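Local coordinates for luciferase-like enzymeAMP-CoA-ligase (Zophobas atratus, PDB 4W8O), which probably works as a luciferase-like AMP/CoA-ligase of the adenylate-forming ANL superfamily, activating carboxylic acids with ATP for transfer to coenzyme A, at residues A[267-271]-A[272-276]; A[299-302]-A[303-307]. All coordinates share one frame; numbering follows the deposited sequence.

Interaction 1 of 2, residues A[267-271]-A[272-276]; sequences LFVAP and IYTYQ
Pro271 O takes two hydrogen bonds from Thr274, and the two donors reach it from different directions. Thr274 OG1 approaches in the carbonyl plane at a short 2.5 Å from Pro271 O. Thr274 N, 2.9 Å from Pro271 O, stands 54° out of that plane. With chi1 at 63°, OG1 is set between its own backbone N and carbonyl carbon, which lets the hydroxyl fold back onto the carbonyl three residues earlier. The bond from Tyr273 N to Ala270 O is weak, at 3.3 Å. Alongside these bonds, Val269 spreads its two methyls over the turn: CG2 presses on Tyr273 CB at 3.5 Å, and CG1 meets Thr274 CG2 at 4.0 Å. This is the strand-to-helix turn of a beta-alpha-beta unit made of strand 266-268, helix 274-278 and strand 293-297. The incoming end is pinned to the neighbouring parallel strand, since Val269 is backbone-bonded to Leu295 and its O accepts from Thr296 OG1. Just before the turn, Phe268 belongs to the pocket occupied by the polyether ligand. On the helix side, Gln305 NE2 is hydrogen-bonded to Thr274 OG1, giving the hydroxyl a second partner.

Interaction 2 of 2, residues A[299-302]-A[303-307]; sequences TPMS and TDQYK
The sulfur of Met301 lies at the edge of the Tyr306 ring, a Met-aromatic contact made across the start of a helix. Met301 SD is 5.3 Å from the Tyr306 ring centroid and 76° off the ring normal, which places it near the ring plane and rules out a position over the face. The same sulfur also rests on the base of the tyrosine, with Met301 SD 4.0 Å from Tyr306 CB and 3.8 Å from Tyr306 CA. The methionine chain runs extended as far as the sulfur and bends only at its last torsion. Ser302 is the N-cap between them in sequence: its OG accepts the capping bond from Gln305 N at 3.1 Å, while its O takes the first i to i+4 helical bond from Tyr306 N at 2.9 Å, nearly straight at 167° and in the carbonyl plane. Met301 and Tyr306 therefore occupy the residue before the N-cap and the fourth residue after it, the pair that defines a hydrophobic staple, here closing over the first turn of helix 303-312. A chi1 of 84° swings the serine hydroxyl over the helix end, where Gln305 CB packs against Ser302 OG at 3.3 Å. An alanine here would remove the hydroxyl and is likely to leave Gln305 N without its capping acceptor, making the first turn more prone to fray. One residue on, the regular helical pattern continues with Lys307 N bonded to Thr303 O at 2.9 Å. The Gln305 side chain itself turns from the cap toward helix 274-278, its NE2 bonding to Thr278 OG1, and Tyr306 OH is held by Val318 O.

Overall arrangement
Interactions 1 and 2 both lie where the chain turns into a helix after a parallel strand, the first following strand 266-268 and the second following strand 293-297, its neighbour in the mixed sheet. Interaction 1 is partly buried, with its centre about 16 Å from that of the chain, and uses a carbonyl gripped by a threonine plus branched aliphatic packing. Interaction 2 is a surface contact about 23 Å out, relying on a serine N-cap and a Met-aromatic contact within a hydrophobic staple. Their centres lie about 11 Å apart, and they touch directly: the Gln305 side chain bridges the two helices, and Thr299 O packs 3.2 Å from Pro271 CG.

Interaction 1 of 2, residues A[267-271]-A[272-276]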
# COMPACT_ATOMS: atom_id res chain seq x y z
N LEU A 267 5.50 2.03 -12.83
CA LEU A 267 5.52 3.18 -11.96
C LEU A 267 4.11 3.41 -11.44
O LEU A 267 3.15 3.35 -12.22
CB LEU A 267 6.03 4.39 -12.74
CG LEU A 267 5.53 5.79 -12.41
CD1 LEU A 267 6.07 6.22 -11.06
CD2 LEU A 267 5.97 6.75 -13.50
N PHE A 268 3.96 3.64 -10.13
CA PHE A 268 2.70 4.14 -9.61
C PHE A 268 2.87 5.60 -9.21
O PHE A 268 3.84 5.97 -8.56
CB PHE A 268 2.19 3.36 -8.40
CG PHE A 268 1.06 4.06 -7.70
CD1 PHE A 268 -0.22 4.03 -8.22
CD2 PHE A 268 1.30 4.83 -6.57
CE1 PHE A 268 -1.25 4.72 -7.61
CE2 PHE A 268 0.27 5.52 -5.95
CZ PHE A 268 -1.00 5.47 -6.47
N VAL A 269 1.89 6.42 -9.59
CA VAL A 269 1.84 7.83 -9.21
C VAL A 269 0.44 8.39 -9.49
O VAL A 269 -0.22 7.98 -10.45
CB VAL A 269 2.93 8.67 -9.92
CG1 VAL A 269 2.64 8.81 -11.41
CG2 VAL A 269 3.08 10.04 -9.28
N ALA A 270 -0.01 9.32 -8.67
CA ALA A 270 -1.33 9.92 -8.84
C ALA A 270 -1.39 10.70 -10.16
O ALA A 270 -0.36 11.16 -10.66
CB ALA A 270 -1.67 10.80 -7.64
N PRO A 271 -2.60 10.82 -10.74
CA PRO A 271 -2.73 11.45 -12.06
C PRO A 271 -2.06 12.81 -12.19
O PRO A 271 -1.43 13.09 -13.20
CB PRO A 271 -4.25 11.60 -12.22
CG PRO A 271 -4.82 10.50 -11.41
CD PRO A 271 -3.90 10.35 -10.23
N ILE A 272 -2.21 13.65 -11.17
CA ILE A 272 -1.77 15.04 -11.28
C ILE A 272 -0.26 15.19 -11.51
O ILE A 272 0.16 16.09 -12.23
CB ILE A 272 -2.22 15.88 -10.06
CG1 ILE A 272 -2.05 17.37 -10.38
CG2 ILE A 272 -1.47 15.46 -8.80
CD1 ILE A 272 -2.77 18.28 -9.41
N TYR A 273 0.55 14.29 -10.96
CA TYR A 273 1.99 14.30 -11.20
C TYR A 273 2.39 13.82 -12.60
O TYR A 273 3.51 14.09 -13.04
CB TYR A 273 2.73 13.46 -10.14
CG TYR A 273 2.61 14.01 -8.74
CD1 TYR A 273 3.35 15.10 -8.32
CD2 TYR A 273 1.74 13.42 -7.82
CE1 TYR A 273 3.24 15.60 -7.04
CE2 TYR A 273 1.61 13.91 -6.53
CZ TYR A 273 2.37 15.00 -6.15
OH TYR A 273 2.24 15.48 -4.88
N THR A 274 1.50 13.13 -13.31
CA THR A 274 1.83 12.66 -14.68
C THR A 274 2.02 13.81 -15.66
O THR A 274 2.68 13.64 -16.67
CB THR A 274 0.77 11.72 -15.28
OG1 THR A 274 -0.47 12.41 -15.42
CG2 THR A 274 0.60 10.48 -14.43
N TYR A 275 1.44 14.97 -15.34
CA TYR A 275 1.62 16.17 -16.15
C TYR A 275 3.07 16.64 -16.17
O TYR A 275 3.49 17.28 -17.13
CB TYR A 275 0.68 17.29 -15.69
CG TYR A 275 -0.76 17.03 -16.10
CD1 TYR A 275 -1.62 16.31 -15.28
CD2 TYR A 275 -1.25 17.49 -17.32
CE1 TYR A 275 -2.93 16.05 -15.66
CE2 TYR A 275 -2.55 17.24 -17.71
CZ TYR A 275 -3.39 16.52 -16.88
OH TYR A 275 -4.68 16.28 -17.27
N GLN A 276 3.84 16.30 -15.13
CA GLN A 276 5.28 16.55 -15.14
C GLN A 276 6.03 15.65 -16.13
O GLN A 276 7.07 16.05 -16.66
CB GLN A 276 5.87 16.39 -13.74
CG GLN A 276 5.39 17.44 -12.76
CD GLN A 276 6.21 17.47 -11.48
OE1 GLN A 276 7.43 17.32 -11.50
NE2 GLN A 276 5.53 17.66 -10.35

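Interaction 2 of 2, residues A[299-302]-A[303-307]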
# COMPACT_ATOMS: atom_id res chain seq x y z
N THR A 299 -7.65 10.19 -8.27
CA THR A 299 -8.39 11.35 -8.76
C THR A 299 -8.61 11.07 -10.24
O THR A 299 -7.98 10.17 -10.79
CB THR A 299 -7.60 12.66 -8.53
OG1 THR A 299 -6.31 12.57 -9.13
CG2 THR A 299 -7.45 12.94 -7.04
N PRO A 300 -9.51 11.82 -10.90
CA PRO A 300 -9.82 11.50 -12.30
C PRO A 300 -8.72 11.91 -13.29
O PRO A 300 -8.01 12.89 -13.06
CB PRO A 300 -11.10 12.30 -12.57
CG PRO A 300 -11.02 13.45 -11.62
CD PRO A 300 -10.34 12.92 -10.39
N MET A 301 -8.59 11.15 -14.38
CA MET A 301 -7.65 11.49 -15.45
C MET A 301 -8.38 11.81 -16.75
O MET A 301 -9.20 11.03 -17.21
CB MET A 301 -6.68 10.35 -15.71
CG MET A 301 -5.70 10.67 -16.84
SD MET A 301 -4.38 9.48 -17.03
CE MET A 301 -3.37 9.89 -15.61
N SER A 302 -8.03 12.94 -17.35
CA SER A 302 -8.61 13.36 -18.62
C SER A 302 -8.14 12.46 -19.76
O SER A 302 -7.02 11.95 -19.74
CB SER A 302 -8.21 14.80 -18.95
OG SER A 302 -6.93 14.85 -19.57
N THR A 303 -9.00 12.30 -20.75
CA THR A 303 -8.71 11.47 -21.92
C THR A 303 -7.50 11.96 -22.73
O THR A 303 -6.73 11.15 -23.25
CB THR A 303 -9.91 11.43 -22.87
OG1 THR A 303 -11.08 11.04 -22.13
CG2 THR A 303 -9.68 10.44 -23.98
N ASP A 304 -7.35 13.28 -22.84
CA ASP A 304 -6.18 13.83 -23.54
C ASP A 304 -4.89 13.51 -22.81
O ASP A 304 -3.89 13.17 -23.44
CB ASP A 304 -6.31 15.34 -23.77
CG ASP A 304 -6.99 15.67 -25.08
OD1 ASP A 304 -7.76 14.81 -25.57
OD2 ASP A 304 -6.76 16.76 -25.63
N GLN A 305 -4.90 13.60 -21.49
CA GLN A 305 -3.71 13.27 -20.71
C GLN A 305 -3.41 11.78 -20.81
O GLN A 305 -2.26 11.38 -20.96
CB GLN A 305 -3.88 13.69 -19.24
CG GLN A 305 -2.65 13.46 -18.37
CD GLN A 305 -1.43 14.19 -18.87
OE1 GLN A 305 -1.50 15.00 -19.79
NE2 GLN A 305 -0.29 13.91 -18.26
N TYR A 306 -4.47 10.98 -20.70
CA TYR A 306 -4.35 9.54 -20.86
C TYR A 306 -3.68 9.21 -22.20
O TYR A 306 -2.70 8.47 -22.24
CB TYR A 306 -5.73 8.87 -20.76
CG TYR A 306 -5.64 7.37 -20.83
CD1 TYR A 306 -5.62 6.71 -22.05
CD2 TYR A 306 -5.52 6.61 -19.67
CE1 TYR A 306 -5.51 5.33 -22.12
CE2 TYR A 306 -5.41 5.23 -19.72
CZ TYR A 306 -5.40 4.60 -20.95
OH TYR A 306 -5.29 3.23 -21.02
N LYS A 307 -4.18 9.80 -23.28
CA LYS A 307 -3.60 9.60 -24.60
C LYS A 307 -2.14 10.04 -24.68
O LYS A 307 -1.30 9.32 -25.20
CB LYS A 307 -4.40 10.35 -25.67
CG LYS A 307 -5.68 9.65 -26.09
CD LYS A 307 -6.23 10.25 -27.38
CE LYS A 307 -7.43 9.47 -27.88
NZ LYS A 307 -8.58 9.57 -26.93